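Local structure of family 88 glycosyl hydrolase (Bacteroides thetaiotaomicron, 5NOA) at residues 119-122 and 123-126; 205-208 and 209-212; 252-255 and 256-260; 370-373 and 374-378. The protein probably acts as a polysaccharide lyase that removes rhamnose caps from complex arabinogalactan proteins, although its family is generally assigned hydrolase activity. All coordinates share one frame; numbering follows the deposited sequence.

Contact 1: residues 119-122 and 123-126; sequences ICFQ and TYAD
The buried first turns of helix 120-130, in the alpha/alpha fold of family 88, bring Tyr124 back over Cys120. With its CG anti to the carbonyl carbon (chi1 -56°), Tyr124 lays its ring over the preceding turn and covers the Cys120 carbonyl: Cys120 O sits 3.3 Å above the plane of the Tyr124 ring, over its centre. The same oxygen accepts Tyr124 N at 3.0 Å. Farther along the ring, Cys120 SG makes an oblique sulfur-aromatic contact, 3.7 Å from Tyr124 CE2, while Cys120 CB comes equally near Tyr124 CZ. Phe121 presents its rim instead, with Tyr124 CD2 near its ring plane and 3.9 Å from Phe121 CD1. The helical bonding continues through Ala125 N to Phe121 O and Asp126 N to Gln122 O, and a water that donates to Ile119 O accepts from Thr123 OG1 at 2.7 Å. The Tyr124 hydroxyl reaches Lys91 O, Gln122 NE2 is held by the carbonyls of Tyr163 and Met164, and Asp126 OD1 pairs with Lys171. Were Tyr124 replaced by an alanine, the Cys120 sulfur would probably lose its aromatic neighbour, a gap would open beside Phe121 and Lys91 O would be left without its hydroxyl partner. This i to i+4 sulfur-aromatic packing lies on a helix of the alpha/alpha barrel expected for family 88, here set among helices 56-72, 135-149 and 160-176.

Contact 2: residues 205-208 and 209-212; sequences YRDG and KYVY
Tyr205 and Val211 cross at about a right angle, the backbone of Val211 passing over the tyrosine ring. Val211 CA stands 3.8 Å from the centroid of the Tyr205 ring, only 7° off its normal, a CH-pi contact, and Val211 CG2 packs against Tyr205 CD2. At the far end of the ring Tyr212 N gives a weak bond to Tyr205 OH (3.4 Å), whose stronger partner is Asp198; Phe224 also stacks with Tyr205. A second CH-pi contact joins Arg206 and Tyr210: Arg206 CD lies over the middle of the Tyr210 ring, 3.3 Å from its centroid. The bend at chi3 (-72°) carries the guanidinium on past the ring, with the two planes 30° apart and Tyr210 OH above one guanidinium face near its rim. Residues 207-210, in the loop after strand 203-204, form a type I beta turn opened by an Asx turn: Tyr210 N bonds to Asp207 O at 3.2 Å, and Lys209 N to Asp207 OD1 at 3.0 Å, on the anti lone pair of that oxygen. Lys209 curls back at chi3 and chi4, so that NZ meets Asp207 OD1 from the syn side at 3.2 Å in a salt bridge. Two donors therefore grip one carboxylate oxygen, which also lies in the plane of the Tyr210 ring, 3.3 Å from Tyr210 CD1 at its edge.

Contact 3: residues 252-255 and 256-260; sequences EYID and RFRTL
The Arg258 guanidinium has Ile254 CG2 centred over one face, 3.3 Å above its plane, and a water in plane at its edge. Ile254 and Arg258 run side by side and point the same way, one helical turn apart. The methyl meets the group broadly, touching Arg258 CZ and the nitrogens around it; CG2 is the branch that does so because it stands anti to the backbone N, while CG1 lies beside that nitrogen. Asp255 approaches the same guanidinium obliquely, the two planes 40° apart. Its OD1 stays 4.1 Å from Arg258 NH1, too far for a salt bridge, and the water fills the interval, donating to Asp255 OD1 at 2.8 Å and accepting from Arg258 NH1 at 3.0 Å. Asp255 OD1 is also held by Gln251 NE2, and Arg258 NE by Phe307 O.

These residues lie within helix 250-266 of the alpha/alpha fold, whose regular i to i+4 bonds run from Arg256 N to Glu252 O through to Thr259 N to Asp255 O. On another side of the helix, Arg256 bends at chi2 and chi3, which turns its guanidinium along the helix toward Thr259. There NH1 of Arg256 donates to Thr259 OG1 at 3.2 Å, with the hydroxyl 18° out of the guanidinium plane. Asp193 pairs with Arg256 NE, and Tyr197 takes both a cation-pi contact from Arg256 and a hydrogen bond with Thr259 OG1. Phe257 directs its ring to Leu233 and Leu236 of helix 226-242.

Contact 4: residues 370-373 and 374-378; sequences ERVR and YLESL
Glu370 O to Tyr374 N, Arg371 O to Leu375 N and Val372 O to Glu376 N are successive i to i+4 bonds of helix 358-377, the middle one nearly straight at the hydrogen (170°). The next is weak, Ser377 N lying 3.4 Å from Arg373 O, and the same nitrogen also bonds, at shorter range, to Tyr374 O at 3.0 Å. Ser377 OG donates to that carbonyl too, on a lone pair and at 2.7 Å, so two donors from one residue grip Tyr374 O as the coil tightens to i to i+3 spacing. Among the side chains, Arg371 runs extended from CG to NE, crossing Leu375 at a slant. Its CG touches Leu375 CD1 at 3.8 Å, and Leu375 CD2 lies 4.0 Å above the plane of the Arg371 guanidinium, toward its rim; Glu318 pairs with the far end. With only an alanine side chain at Leu375, the Arg371 stem and one guanidinium face are likely to lose this apolar cover. Val372 and Glu376 lie alongside each other, Val372 CG1 reaching Glu376 OE1 at 3.5 Å. Within 370-373, Arg373 NH1 forms a salt bridge with Glu370 OE1 at 2.9 Å, from above the carboxylate plane; Glu67 shares the arginine, and Asn304 holds Glu370 OE2. These are the last turns of helix 358-377, a long helix of the alpha/alpha fold, its flanks packed on helices 29-47, 56-72, 289-304 and 310-328.

How the contacts relate
All four contacts are local, each bridging adjoining residues and enclosing only a turn of chain; they follow in series, none nesting in or crossing another. Contact 1 comes first, in helix 120-130. Contact 2 shapes the loop between strand 203-204 and helix 226-242. Contact 3 follows in helix 250-266, which packs on that same strand and helix, so residues 252-260 touch the elements that flank the loop on both sides in sequence; the nearest atoms of contacts 2 and 3 are about 8 Å apart. Contact 4, late in helix 358-377, meets helix 56-72, as contact 1 does, joining early and late parts of the chain. Contacts 2 and 4 lie on opposite sides of the chain's centre.

Contact 1: residues 119-122 and 123-126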
loop_
_atom_site.group_PDB
_atom_site.type_symbol
_atom_site.label_atom_id
_atom_site.label_comp_id
_atom_site.label_asym_id
_atom_site.label_seq_id
_atom_site.Cartn_x
_atom_site.Cartn_y
_atom_site.Cartn_z
ATOM N N ILE A 119 1.321 -10.346 2.227
ATOM C CA ILE A 119 0.395 -9.265 2.513
ATOM C C ILE A 119 -0.944 -9.785 2.986
ATOM O O ILE A 119 -1.616 -9.119 3.791
ATOM C CB ILE A 119 0.276 -8.275 1.338
ATOM C CG1 ILE A 119 -0.929 -7.314 1.523
ATOM C CG2 ILE A 119 0.211 -8.969 -0.007
ATOM C CD1 ILE A 119 -0.978 -6.148 0.540
ATOM N N CYS A 120 -1.363 -10.970 2.545
ATOM C CA CYS A 120 -2.596 -11.558 3.082
ATOM C C CYS A 120 -2.600 -11.622 4.620
ATOM O O CYS A 120 -3.652 -11.520 5.227
ATOM C CB CYS A 120 -2.824 -12.936 2.463
ATOM S SG CYS A 120 -1.554 -14.161 2.782
ATOM N N PHE A 121 -1.428 -11.809 5.223
ATOM C CA PHE A 121 -1.331 -11.872 6.665
ATOM C C PHE A 121 -1.816 -10.604 7.340
ATOM O O PHE A 121 -2.234 -10.667 8.503
ATOM C CB PHE A 121 0.114 -12.168 7.118
ATOM C CG PHE A 121 0.760 -13.429 6.557
ATOM C CD1 PHE A 121 0.018 -14.493 6.081
ATOM C CD2 PHE A 121 2.157 -13.561 6.598
ATOM C CE1 PHE A 121 0.653 -15.653 5.625
ATOM C CE2 PHE A 121 2.779 -14.694 6.163
ATOM C CZ PHE A 121 2.033 -15.747 5.672
ATOM N N GLN A 122 -1.738 -9.454 6.648
ATOM C CA GLN A 122 -2.282 -8.223 7.231
ATOM C C GLN A 122 -3.766 -8.363 7.533
ATOM O O GLN A 122 -4.261 -7.952 8.593
ATOM C CB GLN A 122 -2.076 -7.029 6.316
ATOM C CG GLN A 122 -0.620 -6.717 6.028
ATOM C CD GLN A 122 -0.438 -5.438 5.235
ATOM O OE1 GLN A 122 -1.198 -4.467 5.430
ATOM N NE2 GLN A 122 0.582 -5.384 4.383
ATOM N N THR A 123 -4.491 -8.903 6.561
ATOM C CA THR A 123 -5.931 -9.111 6.719
ATOM C C THR A 123 -6.227 -10.217 7.719
ATOM O O THR A 123 -7.130 -10.079 8.543
ATOM C CB THR A 123 -6.586 -9.330 5.350
ATOM O OG1 THR A 123 -6.457 -8.108 4.593
ATOM C CG2 THR A 123 -8.044 -9.645 5.474
ATOM N N TYR A 124 -5.429 -11.286 7.692
ATOM C CA TYR A 124 -5.661 -12.343 8.661
ATOM C C TYR A 124 -5.495 -11.821 10.086
ATOM O O TYR A 124 -6.293 -12.166 10.969
ATOM C CB TYR A 124 -4.771 -13.531 8.410
ATOM C CG TYR A 124 -4.861 -14.149 7.041
ATOM C CD1 TYR A 124 -5.946 -13.946 6.193
ATOM C CD2 TYR A 124 -3.821 -14.914 6.558
ATOM C CE1 TYR A 124 -5.974 -14.488 4.924
ATOM C CE2 TYR A 124 -3.851 -15.475 5.302
ATOM C CZ TYR A 124 -4.938 -15.284 4.477
ATOM O OH TYR A 124 -5.020 -15.794 3.206
ATOM N N ALA A 125 -4.474 -10.986 10.304
ATOM C CA ALA A 125 -4.240 -10.374 11.612
ATOM C C ALA A 125 -5.379 -9.448 11.995
ATOM O O ALA A 125 -5.809 -9.427 13.160
ATOM C CB ALA A 125 -2.924 -9.641 11.616
ATOM N N ASP A 126 -5.870 -8.643 11.046
ATOM C CA ASP A 126 -7.000 -7.734 11.346
ATOM C C ASP A 126 -8.228 -8.532 11.774
ATOM O O ASP A 126 -8.938 -8.172 12.697
ATOM C CB ASP A 126 -7.355 -6.878 10.107
ATOM C CG ASP A 126 -6.379 -5.773 9.823
ATOM O OD1 ASP A 126 -5.560 -5.431 10.689
ATOM O OD2 ASP A 126 -6.453 -5.239 8.678
HETATM O O HOH W 1 -4.396 -8.530 2.915
#

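Contact 2: residues 205-208 and 209-212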
loop_
_atom_site.group_PDB
_atom_site.type_symbol
_atom_site.label_atom_id
_atom_site.label_comp_id
_atom_site.label_asym_id
_atom_site.label_seq_id
_atom_site.Cartn_x
_atom_site.Cartn_y
_atom_site.Cartn_z
ATOM N N TYR A 205 13.642 4.023 -5.839
ATOM C CA TYR A 205 13.574 3.274 -7.078
ATOM C C TYR A 205 12.716 2.031 -6.875
ATOM O O TYR A 205 12.653 1.479 -5.789
ATOM C CB TYR A 205 14.986 2.892 -7.536
ATOM C CG TYR A 205 15.837 4.108 -7.925
ATOM C CD1 TYR A 205 15.571 4.832 -9.083
ATOM C CD2 TYR A 205 16.882 4.534 -7.133
ATOM C CE1 TYR A 205 16.343 5.929 -9.435
ATOM C CE2 TYR A 205 17.638 5.648 -7.449
ATOM C CZ TYR A 205 17.377 6.333 -8.610
ATOM O OH TYR A 205 18.120 7.449 -8.936
ATOM N N ARG A 206 12.149 1.551 -7.959
ATOM C CA ARG A 206 11.285 0.396 -7.833
ATOM C C ARG A 206 12.021 -0.891 -7.407
ATOM O O ARG A 206 11.414 -1.776 -6.797
ATOM C CB ARG A 206 10.444 0.187 -9.062
ATOM C CG ARG A 206 11.203 -0.303 -10.246
ATOM C CD ARG A 206 10.455 -0.004 -11.516
ATOM N NE ARG A 206 9.285 -0.806 -11.719
ATOM C CZ ARG A 206 8.419 -0.680 -12.748
ATOM N NH1 ARG A 206 8.508 0.256 -13.752
ATOM N NH2 ARG A 206 7.379 -1.499 -12.798
ATOM N N ASP A 207 13.302 -0.950 -7.790
ATOM C CA ASP A 207 14.234 -2.016 -7.425
ATOM C C ASP A 207 15.622 -1.521 -7.827
ATOM O O ASP A 207 15.758 -0.441 -8.459
ATOM C CB ASP A 207 13.869 -3.401 -8.018
ATOM C CG ASP A 207 13.828 -3.450 -9.502
ATOM O OD1 ASP A 207 14.826 -3.125 -10.139
ATOM O OD2 ASP A 207 12.790 -3.885 -10.049
ATOM N N GLY A 208 16.625 -2.303 -7.508
ATOM C CA GLY A 208 18.009 -1.914 -7.750
ATOM C C GLY A 208 18.429 -1.793 -9.208
ATOM O O GLY A 208 19.453 -1.146 -9.471
ATOM N N LYS A 209 17.684 -2.344 -10.166
ATOM C CA LYS A 209 18.063 -2.128 -11.635
ATOM C C LYS A 209 17.753 -0.710 -12.145
ATOM O O LYS A 209 18.308 -0.237 -13.165
ATOM C CB LYS A 209 17.176 -2.958 -12.551
ATOM C CG LYS A 209 17.312 -4.426 -12.422
ATOM C CD LYS A 209 16.695 -5.190 -13.601
ATOM C CE LYS A 209 15.211 -4.933 -13.829
ATOM N NZ LYS A 209 14.286 -4.960 -12.645
ATOM N N TYR A 210 16.863 0.022 -11.460
ATOM C CA TYR A 210 16.363 1.312 -11.993
ATOM C C TYR A 210 17.138 2.511 -11.562
ATOM O O TYR A 210 16.778 3.646 -11.881
ATOM C CB TYR A 210 14.882 1.461 -11.602
ATOM C CG TYR A 210 14.005 0.618 -12.453
ATOM C CD1 TYR A 210 13.872 -0.753 -12.206
ATOM C CD2 TYR A 210 13.325 1.173 -13.556
ATOM C CE1 TYR A 210 13.062 -1.534 -13.021
ATOM C CE2 TYR A 210 12.519 0.403 -14.382
ATOM C CZ TYR A 210 12.401 -0.947 -14.119
ATOM O OH TYR A 210 11.586 -1.714 -14.905
ATOM N N VAL A 211 18.275 2.301 -10.907
ATOM C CA VAL A 211 19.080 3.382 -10.410
ATOM C C VAL A 211 19.783 4.241 -11.523
ATOM O O VAL A 211 20.359 3.778 -12.482
ATOM C CB VAL A 211 20.012 2.858 -9.289
ATOM C CG1 VAL A 211 20.829 3.962 -8.638
ATOM C CG2 VAL A 211 19.205 2.127 -8.205
ATOM N N TYR A 212 19.722 5.550 -11.326
ATOM C CA TYR A 212 20.441 6.537 -12.150
ATOM C C TYR A 212 21.941 6.521 -11.809
ATOM O O TYR A 212 22.300 6.259 -10.653
ATOM C CB TYR A 212 19.839 7.890 -11.782
ATOM C CG TYR A 212 20.413 9.068 -12.518
ATOM C CD1 TYR A 212 21.488 9.769 -11.989
ATOM C CD2 TYR A 212 19.832 9.522 -13.677
ATOM C CE1 TYR A 212 22.012 10.882 -12.649
ATOM C CE2 TYR A 212 20.352 10.616 -14.351
ATOM C CZ TYR A 212 21.456 11.281 -13.840
ATOM O OH TYR A 212 21.936 12.375 -14.524
#

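Contact 3: residues 252-255 and 256-260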
loop_
_atom_site.group_PDB
_atom_site.type_symbol
_atom_site.label_atom_id
_atom_site.label_comp_id
_atom_site.label_asym_id
_atom_site.label_seq_id
_atom_site.Cartn_x
_atom_site.Cartn_y
_atom_site.Cartn_z
ATOM N N GLU A 252 13.821 6.790 13.082
ATOM C CA GLU A 252 14.305 6.551 11.722
ATOM C C GLU A 252 13.166 6.437 10.733
ATOM O O GLU A 252 13.237 6.969 9.612
ATOM C CB GLU A 252 15.160 5.300 11.643
ATOM C CG GLU A 252 16.450 5.371 12.442
ATOM C CD GLU A 252 17.239 4.076 12.428
ATOM O OE1 GLU A 252 17.321 3.440 11.367
ATOM O OE2 GLU A 252 17.772 3.715 13.485
ATOM N N TYR A 253 12.095 5.750 11.136
ATOM C CA TYR A 253 10.937 5.609 10.259
ATOM C C TYR A 253 10.244 6.924 10.036
ATOM O O TYR A 253 9.850 7.249 8.912
ATOM C CB TYR A 253 9.930 4.599 10.791
ATOM C CG TYR A 253 10.517 3.266 11.154
ATOM C CD1 TYR A 253 11.568 2.686 10.439
ATOM C CD2 TYR A 253 10.083 2.600 12.248
ATOM C CE1 TYR A 253 12.105 1.462 10.819
ATOM C CE2 TYR A 253 10.586 1.374 12.629
ATOM C CZ TYR A 253 11.599 0.802 11.894
ATOM O OH TYR A 253 12.108 -0.424 12.244
ATOM N N ILE A 254 10.107 7.723 11.106
ATOM C CA ILE A 254 9.498 9.031 10.986
ATOM C C ILE A 254 10.316 9.894 10.049
ATOM O O ILE A 254 9.755 10.587 9.167
ATOM C CB ILE A 254 9.364 9.707 12.370
ATOM C CG1 ILE A 254 8.366 8.918 13.255
ATOM C CG2 ILE A 254 9.015 11.180 12.234
ATOM C CD1 ILE A 254 8.339 9.350 14.689
ATOM N N ASP A 255 11.630 9.869 10.243
ATOM C CA ASP A 255 12.516 10.707 9.432
ATOM C C ASP A 255 12.388 10.363 7.949
ATOM O O ASP A 255 12.313 11.247 7.100
ATOM C CB ASP A 255 13.980 10.590 9.880
ATOM C CG ASP A 255 14.287 11.322 11.193
ATOM O OD1 ASP A 255 13.419 12.055 11.695
ATOM O OD2 ASP A 255 15.405 11.115 11.729
ATOM N N ARG A 256 12.363 9.069 7.641
ATOM C CA ARG A 256 12.210 8.666 6.247
ATOM C C ARG A 256 10.833 8.994 5.696
ATOM O O ARG A 256 10.698 9.393 4.545
ATOM C CB ARG A 256 12.509 7.177 6.069
ATOM C CG ARG A 256 12.389 6.663 4.652
ATOM C CD ARG A 256 13.313 7.278 3.627
ATOM N NE ARG A 256 14.680 6.856 3.859
ATOM C CZ ARG A 256 15.655 7.621 4.301
ATOM N NH1 ARG A 256 15.457 8.923 4.632
ATOM N NH2 ARG A 256 16.841 7.075 4.488
ATOM N N PHE A 257 9.807 8.783 6.495
ATOM C CA PHE A 257 8.458 9.161 6.080
ATOM C C PHE A 257 8.401 10.645 5.714
ATOM O O PHE A 257 7.842 10.992 4.691
ATOM C CB PHE A 257 7.495 8.826 7.205
ATOM C CG PHE A 257 6.062 9.084 6.900
ATOM C CD1 PHE A 257 5.380 8.353 5.964
ATOM C CD2 PHE A 257 5.345 9.984 7.649
ATOM C CE1 PHE A 257 4.026 8.553 5.722
ATOM C CE2 PHE A 257 4.004 10.201 7.404
ATOM C CZ PHE A 257 3.353 9.491 6.437
ATOM N N ARG A 258 9.013 11.487 6.540
ATOM C CA ARG A 258 9.002 12.908 6.256
ATOM C C ARG A 258 9.778 13.267 4.989
ATOM O O ARG A 258 9.326 14.138 4.232
ATOM C CB ARG A 258 9.545 13.709 7.430
ATOM C CG ARG A 258 8.584 13.670 8.621
ATOM C CD ARG A 258 9.069 14.632 9.661
ATOM N NE ARG A 258 8.314 14.625 10.878
ATOM C CZ ARG A 258 8.811 14.495 12.096
ATOM N NH1 ARG A 258 10.107 14.380 12.350
ATOM N NH2 ARG A 258 7.950 14.516 13.084
ATOM N N THR A 259 10.936 12.618 4.764
ATOM C CA THR A 259 11.728 12.938 3.562
ATOM C C THR A 259 10.992 12.491 2.298
ATOM O O THR A 259 10.893 13.220 1.298
ATOM C CB THR A 259 13.155 12.346 3.596
ATOM O OG1 THR A 259 13.207 10.884 3.533
ATOM C CG2 THR A 259 13.907 12.869 4.745
ATOM N N LEU A 260 10.443 11.296 2.361
ATOM C CA LEU A 260 9.697 10.765 1.215
ATOM C C LEU A 260 8.457 11.608 0.935
ATOM O O LEU A 260 8.186 11.964 -0.214
ATOM C CB LEU A 260 9.317 9.318 1.500
ATOM C CG LEU A 260 8.583 8.577 0.416
ATOM C CD1 LEU A 260 9.382 8.521 -0.859
ATOM C CD2 LEU A 260 8.173 7.188 0.874
HETATM O O HOH W 2 12.440 14.323 10.442
#

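Contact 4: residues 370-373 and 374-378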
loop_
_atom_site.group_PDB
_atom_site.type_symbol
_atom_site.label_atom_id
_atom_site.label_comp_id
_atom_site.label_asym_id
_atom_site.label_seq_id
_atom_site.Cartn_x
_atom_site.Cartn_y
_atom_site.Cartn_z
ATOM N N GLU A 370 -9.240 7.836 4.733
ATOM C CA GLU A 370 -8.443 8.818 5.455
ATOM C C GLU A 370 -8.977 10.234 5.245
ATOM O O GLU A 370 -8.900 11.054 6.166
ATOM C CB GLU A 370 -6.965 8.705 5.104
ATOM C CG GLU A 370 -6.066 9.353 6.130
ATOM C CD GLU A 370 -6.156 8.736 7.521
ATOM O OE1 GLU A 370 -6.471 7.520 7.686
ATOM O OE2 GLU A 370 -5.922 9.471 8.483
ATOM N N ARG A 371 -9.546 10.494 4.079
ATOM C CA ARG A 371 -10.191 11.778 3.863
ATOM C C ARG A 371 -11.377 11.991 4.776
ATOM O O ARG A 371 -11.561 13.087 5.297
ATOM C CB ARG A 371 -10.639 11.925 2.414
ATOM C CG ARG A 371 -11.260 13.287 2.186
ATOM C CD ARG A 371 -11.301 13.682 0.770
ATOM N NE ARG A 371 -11.723 15.063 0.603
ATOM C CZ ARG A 371 -10.943 16.134 0.747
ATOM N NH1 ARG A 371 -9.674 16.054 1.044
ATOM N NH2 ARG A 371 -11.470 17.329 0.558
ATOM N N VAL A 372 -12.205 10.962 4.965
ATOM C CA VAL A 372 -13.319 11.083 5.910
ATOM C C VAL A 372 -12.815 11.472 7.286
ATOM O O VAL A 372 -13.388 12.358 7.938
ATOM C CB VAL A 372 -14.139 9.783 5.964
ATOM C CG1 VAL A 372 -15.153 9.814 7.107
ATOM C CG2 VAL A 372 -14.835 9.540 4.663
ATOM N N ARG A 373 -11.746 10.821 7.730
ATOM C CA ARG A 373 -11.165 11.148 9.032
ATOM C C ARG A 373 -10.714 12.610 9.136
ATOM O O ARG A 373 -10.964 13.301 10.132
ATOM C CB ARG A 373 -10.051 10.176 9.408
ATOM C CG ARG A 373 -10.546 8.722 9.481
ATOM C CD ARG A 373 -9.456 7.770 9.896
ATOM N NE ARG A 373 -9.892 6.355 9.826
ATOM C CZ ARG A 373 -9.565 5.494 8.869
ATOM N NH1 ARG A 373 -8.771 5.797 7.814
ATOM N NH2 ARG A 373 -10.033 4.249 8.980
ATOM N N TYR A 374 -10.080 13.111 8.084
ATOM C CA TYR A 374 -9.712 14.534 8.025
ATOM C C TYR A 374 -10.950 15.442 8.064
ATOM O O TYR A 374 -11.017 16.387 8.868
ATOM C CB TYR A 374 -8.899 14.799 6.748
ATOM C CG TYR A 374 -8.791 16.256 6.434
ATOM C CD1 TYR A 374 -8.076 17.101 7.264
ATOM C CD2 TYR A 374 -9.401 16.781 5.324
ATOM C CE1 TYR A 374 -7.986 18.449 7.000
ATOM C CE2 TYR A 374 -9.304 18.126 5.045
ATOM C CZ TYR A 374 -8.601 18.955 5.889
ATOM O OH TYR A 374 -8.543 20.316 5.594
ATOM N N LEU A 375 -11.932 15.181 7.206
ATOM C CA LEU A 375 -13.092 16.049 7.136
ATOM C C LEU A 375 -13.866 16.083 8.444
ATOM O O LEU A 375 -14.399 17.123 8.806
ATOM C CB LEU A 375 -13.985 15.660 5.970
ATOM C CG LEU A 375 -13.380 15.867 4.592
ATOM C CD1 LEU A 375 -14.260 15.183 3.570
ATOM C CD2 LEU A 375 -13.154 17.340 4.256
ATOM N N GLU A 376 -13.946 14.939 9.125
ATOM C CA GLU A 376 -14.700 14.884 10.359
ATOM C C GLU A 376 -14.024 15.660 11.486
ATOM O O GLU A 376 -14.705 15.978 12.472
ATOM C CB GLU A 376 -14.973 13.427 10.759
ATOM C CG GLU A 376 -15.994 12.755 9.839
ATOM C CD GLU A 376 -16.389 11.368 10.224
ATOM O OE1 GLU A 376 -17.339 10.824 9.588
ATOM O OE2 GLU A 376 -15.729 10.798 11.096
ATOM N N SER A 377 -12.728 15.947 11.342
ATOM C CA SER A 377 -11.941 16.765 12.329
ATOM C C SER A 377 -12.301 18.235 12.247
ATOM O O SER A 377 -12.032 18.980 13.156
ATOM C CB SER A 377 -10.375 16.624 12.078
ATOM O OG SER A 377 -9.777 17.443 10.960
ATOM N N LEU A 378 -12.876 18.678 11.139
ATOM C CA LEU A 378 -13.060 20.110 10.921
ATOM C C LEU A 378 -14.271 20.620 11.766
ATOM O O LEU A 378 -15.250 19.910 11.983
ATOM C CB LEU A 378 -13.207 20.440 9.399
ATOM C CG LEU A 378 -12.001 19.963 8.546
ATOM C CD1 LEU A 378 -12.306 20.234 7.074
ATOM C CD2 LEU A 378 -10.699 20.660 8.929
#